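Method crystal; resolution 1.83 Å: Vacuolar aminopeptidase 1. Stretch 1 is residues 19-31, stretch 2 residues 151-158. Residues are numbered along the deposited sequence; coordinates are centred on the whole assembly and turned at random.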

# COMPACT_ATOMS: atom_id res chain seq x y z
N ILE D 19 -31.37 -25.84 -31.62
CA ILE D 19 -30.10 -25.46 -31.01
C ILE D 19 -29.13 -26.64 -31.00
O ILE D 19 -27.95 -26.48 -31.31
CB ILE D 19 -30.32 -24.97 -29.56
CG1 ILE D 19 -31.04 -23.61 -29.58
CG2 ILE D 19 -28.99 -24.90 -28.81
CD1 ILE D 19 -30.21 -22.47 -30.17
N TYR D 20 -29.63 -27.81 -30.63
CA TYR D 20 -28.83 -29.03 -30.55
C TYR D 20 -28.32 -29.54 -31.90
O TYR D 20 -27.18 -29.98 -32.02
CB TYR D 20 -29.65 -30.12 -29.86
CG TYR D 20 -28.90 -31.42 -29.60
CD1 TYR D 20 -27.80 -31.45 -28.74
CD2 TYR D 20 -29.32 -32.61 -30.19
CE1 TYR D 20 -27.14 -32.64 -28.47
CE2 TYR D 20 -28.66 -33.81 -29.93
CZ TYR D 20 -27.57 -33.82 -29.07
OH TYR D 20 -26.93 -35.01 -28.80
N LYS D 21 -29.17 -29.47 -32.92
CA LYS D 21 -28.79 -29.97 -34.24
C LYS D 21 -28.03 -28.98 -35.12
O LYS D 21 -27.51 -29.37 -36.16
CB LYS D 21 -30.03 -30.47 -34.98
CG LYS D 21 -30.67 -31.69 -34.34
CD LYS D 21 -31.98 -32.06 -35.03
CE LYS D 21 -32.59 -33.32 -34.42
NZ LYS D 21 -33.91 -33.64 -35.03
N ASN D 22 -27.95 -27.73 -34.70
CA ASN D 22 -27.26 -26.70 -35.49
C ASN D 22 -26.38 -25.86 -34.56
O ASN D 22 -26.65 -24.70 -34.30
CB ASN D 22 -28.31 -25.83 -36.17
CG ASN D 22 -29.26 -26.64 -37.03
OD1 ASN D 22 -28.93 -27.02 -38.15
ND2 ASN D 22 -30.44 -26.94 -36.48
N PRO D 23 -25.27 -26.45 -34.09
CA PRO D 23 -24.31 -25.83 -33.18
C PRO D 23 -23.54 -24.60 -33.64
O PRO D 23 -23.24 -23.72 -32.82
CB PRO D 23 -23.38 -26.99 -32.82
CG PRO D 23 -23.35 -27.77 -34.10
CD PRO D 23 -24.81 -27.80 -34.49
N THR D 24 -23.20 -24.52 -34.92
CA THR D 24 -22.44 -23.37 -35.42
C THR D 24 -23.30 -22.43 -36.25
O THR D 24 -24.40 -22.79 -36.69
CB THR D 24 -21.25 -23.82 -36.28
OG1 THR D 24 -21.72 -24.26 -37.56
CG2 THR D 24 -20.49 -24.96 -35.60
N THR D 25 -22.80 -21.22 -36.47
CA THR D 25 -23.52 -20.24 -37.27
C THR D 25 -23.84 -20.82 -38.65
O THR D 25 -24.93 -20.62 -39.19
CB THR D 25 -22.71 -18.95 -37.41
OG1 THR D 25 -22.33 -18.48 -36.11
CG2 THR D 25 -23.53 -17.87 -38.11
N TYR D 26 -22.89 -21.55 -39.22
CA TYR D 26 -23.09 -22.17 -40.52
C TYR D 26 -24.30 -23.10 -40.53
O TYR D 26 -25.11 -23.07 -41.46
CB TYR D 26 -21.86 -22.98 -40.94
CG TYR D 26 -20.64 -22.14 -41.22
CD1 TYR D 26 -20.59 -21.29 -42.32
CD2 TYR D 26 -19.52 -22.19 -40.38
CE1 TYR D 26 -19.46 -20.51 -42.58
CE2 TYR D 26 -18.39 -21.42 -40.63
CZ TYR D 26 -18.37 -20.59 -41.73
OH TYR D 26 -17.25 -19.82 -41.98
N HIS D 27 -24.43 -23.93 -39.49
CA HIS D 27 -25.56 -24.86 -39.40
C HIS D 27 -26.87 -24.10 -39.25
O HIS D 27 -27.88 -24.46 -39.86
CB HIS D 27 -25.42 -25.81 -38.20
CG HIS D 27 -24.30 -26.79 -38.32
ND1 HIS D 27 -23.03 -26.54 -37.84
CD2 HIS D 27 -24.25 -28.02 -38.88
CE1 HIS D 27 -22.25 -27.57 -38.10
NE2 HIS D 27 -22.97 -28.49 -38.73
N VAL D 28 -26.86 -23.06 -38.43
CA VAL D 28 -28.06 -22.25 -38.19
C VAL D 28 -28.59 -21.63 -39.47
O VAL D 28 -29.79 -21.68 -39.75
CB VAL D 28 -27.77 -21.14 -37.15
CG1 VAL D 28 -28.96 -20.18 -37.06
CG2 VAL D 28 -27.51 -21.76 -35.79
N VAL D 29 -27.70 -21.03 -40.25
CA VAL D 29 -28.09 -20.42 -41.52
C VAL D 29 -28.61 -21.50 -42.47
O VAL D 29 -29.62 -21.31 -43.14
CB VAL D 29 -26.91 -19.67 -42.16
CG1 VAL D 29 -27.25 -19.27 -43.58
CG2 VAL D 29 -26.57 -18.43 -41.33
N SER D 30 -27.92 -22.64 -42.51
CA SER D 30 -28.30 -23.75 -43.38
C SER D 30 -29.67 -24.25 -42.98
O SER D 30 -30.47 -24.59 -43.83
CB SER D 30 -27.28 -24.89 -43.25
OG SER D 30 -27.54 -25.91 -44.18
N PHE D 31 -29.92 -24.30 -41.68
CA PHE D 31 -31.21 -24.74 -41.15
C PHE D 31 -32.35 -23.85 -41.64
O PHE D 31 -33.39 -24.33 -42.08
CB PHE D 31 -31.19 -24.70 -39.61
CG PHE D 31 -32.55 -24.90 -38.98
CD1 PHE D 31 -33.04 -26.17 -38.72
CD2 PHE D 31 -33.33 -23.80 -38.63
CE1 PHE D 31 -34.30 -26.35 -38.13
CE2 PHE D 31 -34.59 -23.96 -38.05
CZ PHE D 31 -35.07 -25.24 -37.80
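Stretch 2, residues 151-158: ALVDSTPL

Two segments distant in sequence can pack closely without a direct hydrogen bond that is clear between them, provided that apolar contacts serve one end of the interface and ordered water the other. Residues 151-158 of vacuolar aminopeptidase 1 illustrate the principle. They lie on a broken helical segment, in which one helix ends at Lys21, Asn22 leaves helical geometry, and a second helix starts at Thr25 after the N-cap residue Thr24. The incoming chain begins as an extended strand, whose axis passes 9.3 Å from that of helix 25-31 at a signed crossing angle of -116°. As it advances, its nearest neighbours run backwards: Leu152 lies by His27, Asp154 by Pro23 and Thr156 by Lys21.

Ala151, in extended conformation, makes no contact. Leu152 (phi/psi -107/137) points toward the helix and has more of its surface covered than any other residue here. Its CD1 lies 3.9 Å from CB of Tyr26, and its CD2 is 4.1 Å from CB of Ser30. The branched end also covers one face of the His27 imidazole, with Leu152 CG 4.2 Å from the ring centroid and only 14° off the ring normal, a CH-pi contact. The m rotamer of His27 brings the ring end nearer the strand, while its ND1 shares a 2.6 Å hydrogen bond with Thr24 OG1.

Alternation, the signature of a strand, turns the Val153 side chain away, so this residue meets the helix through its backbone: its O lies at the edge of the imidazole, 3.2 Å from His27 CE1. Asp154 points toward stretch 1 again. Its CB is 3.9 Å from His27 NE2, and its OD1 approaches Pro23 CD to 3.6 Å. The same OD1 accepts from a water, at 2.6 Å, that also donates to Tyr20 O at 2.8 Å. Its partner OD2 turns to its own chain, accepting hydrogen bonds from Thr156 N at 3.0 Å and Thr156 OG1 at 2.7 Å.

Ser155 makes no contact with stretch 1; its backbone (phi/psi -78/-17) departs from the extended form. Thr156 points back toward stretch 1, placing CG2 3.4 Å from Tyr20 OH. A second water joins the chains here, donating to Thr156 OG1 at 2.9 Å and to Tyr20 O at 2.8 Å, so one carbonyl serves two bridges. A cis peptide bond then leads into Pro157, whose CB sits 3.6 Å from Tyr20 OH. With Leu158, whose N bonds back to Ser155 O at 2.8 Å, the chain has left the interface.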

# COMPACT_ATOMS: atom_id res chain seq x y z
N ALA D 151 -18.58 -28.15 -47.04
CA ALA D 151 -19.30 -29.19 -46.33
C ALA D 151 -19.36 -28.81 -44.87
O ALA D 151 -18.43 -28.18 -44.35
CB ALA D 151 -18.59 -30.53 -46.49
N LEU D 152 -20.45 -29.16 -44.21
CA LEU D 152 -20.61 -28.87 -42.79
C LEU D 152 -20.47 -30.17 -42.02
O LEU D 152 -21.00 -31.20 -42.44
CB LEU D 152 -21.99 -28.25 -42.54
CG LEU D 152 -22.07 -26.73 -42.35
CD1 LEU D 152 -21.13 -26.00 -43.30
CD2 LEU D 152 -23.50 -26.30 -42.54
N VAL D 153 -19.75 -30.12 -40.91
CA VAL D 153 -19.55 -31.30 -40.08
C VAL D 153 -19.96 -31.00 -38.64
O VAL D 153 -20.02 -29.84 -38.23
CB VAL D 153 -18.09 -31.78 -40.12
CG1 VAL D 153 -17.75 -32.26 -41.53
CG2 VAL D 153 -17.15 -30.65 -39.72
N ASP D 154 -20.23 -32.05 -37.87
CA ASP D 154 -20.67 -31.90 -36.49
C ASP D 154 -20.44 -33.22 -35.77
O ASP D 154 -20.99 -34.25 -36.16
CB ASP D 154 -22.16 -31.54 -36.49
CG ASP D 154 -22.75 -31.42 -35.10
OD1 ASP D 154 -23.99 -31.31 -35.00
OD2 ASP D 154 -21.98 -31.43 -34.12
N SER D 155 -19.64 -33.20 -34.71
CA SER D 155 -19.33 -34.42 -33.96
C SER D 155 -20.44 -34.88 -33.02
O SER D 155 -20.44 -36.02 -32.58
CB SER D 155 -18.04 -34.24 -33.16
OG SER D 155 -18.24 -33.38 -32.05
N THR D 156 -21.37 -33.98 -32.71
CA THR D 156 -22.47 -34.30 -31.80
C THR D 156 -23.04 -35.68 -32.12
O THR D 156 -23.30 -35.99 -33.29
CB THR D 156 -23.60 -33.25 -31.93
OG1 THR D 156 -23.05 -31.94 -31.73
CG2 THR D 156 -24.68 -33.50 -30.88
N PRO D 157 -23.30 -36.51 -31.10
CA PRO D 157 -23.13 -36.30 -29.66
C PRO D 157 -21.73 -36.51 -29.07
O PRO D 157 -21.54 -36.38 -27.87
CB PRO D 157 -24.12 -37.28 -29.07
CG PRO D 157 -23.92 -38.47 -29.97
CD PRO D 157 -23.91 -37.83 -31.35
N LEU D 158 -20.75 -36.85 -29.91
CA LEU D 158 -19.41 -37.08 -29.39
C LEU D 158 -18.68 -35.82 -28.95
O LEU D 158 -18.45 -34.91 -29.75
CB LEU D 158 -18.54 -37.80 -30.44
CG LEU D 158 -17.08 -38.03 -30.01
CD1 LEU D 158 -17.03 -39.01 -28.85
CD2 LEU D 158 -16.27 -38.56 -31.18
O HOH W 1 -24.77 -29.86 -30.69
O HOH W 2 -26.03 -31.93 -33.60
O HOH W 3 -25.58 -31.34 -37.36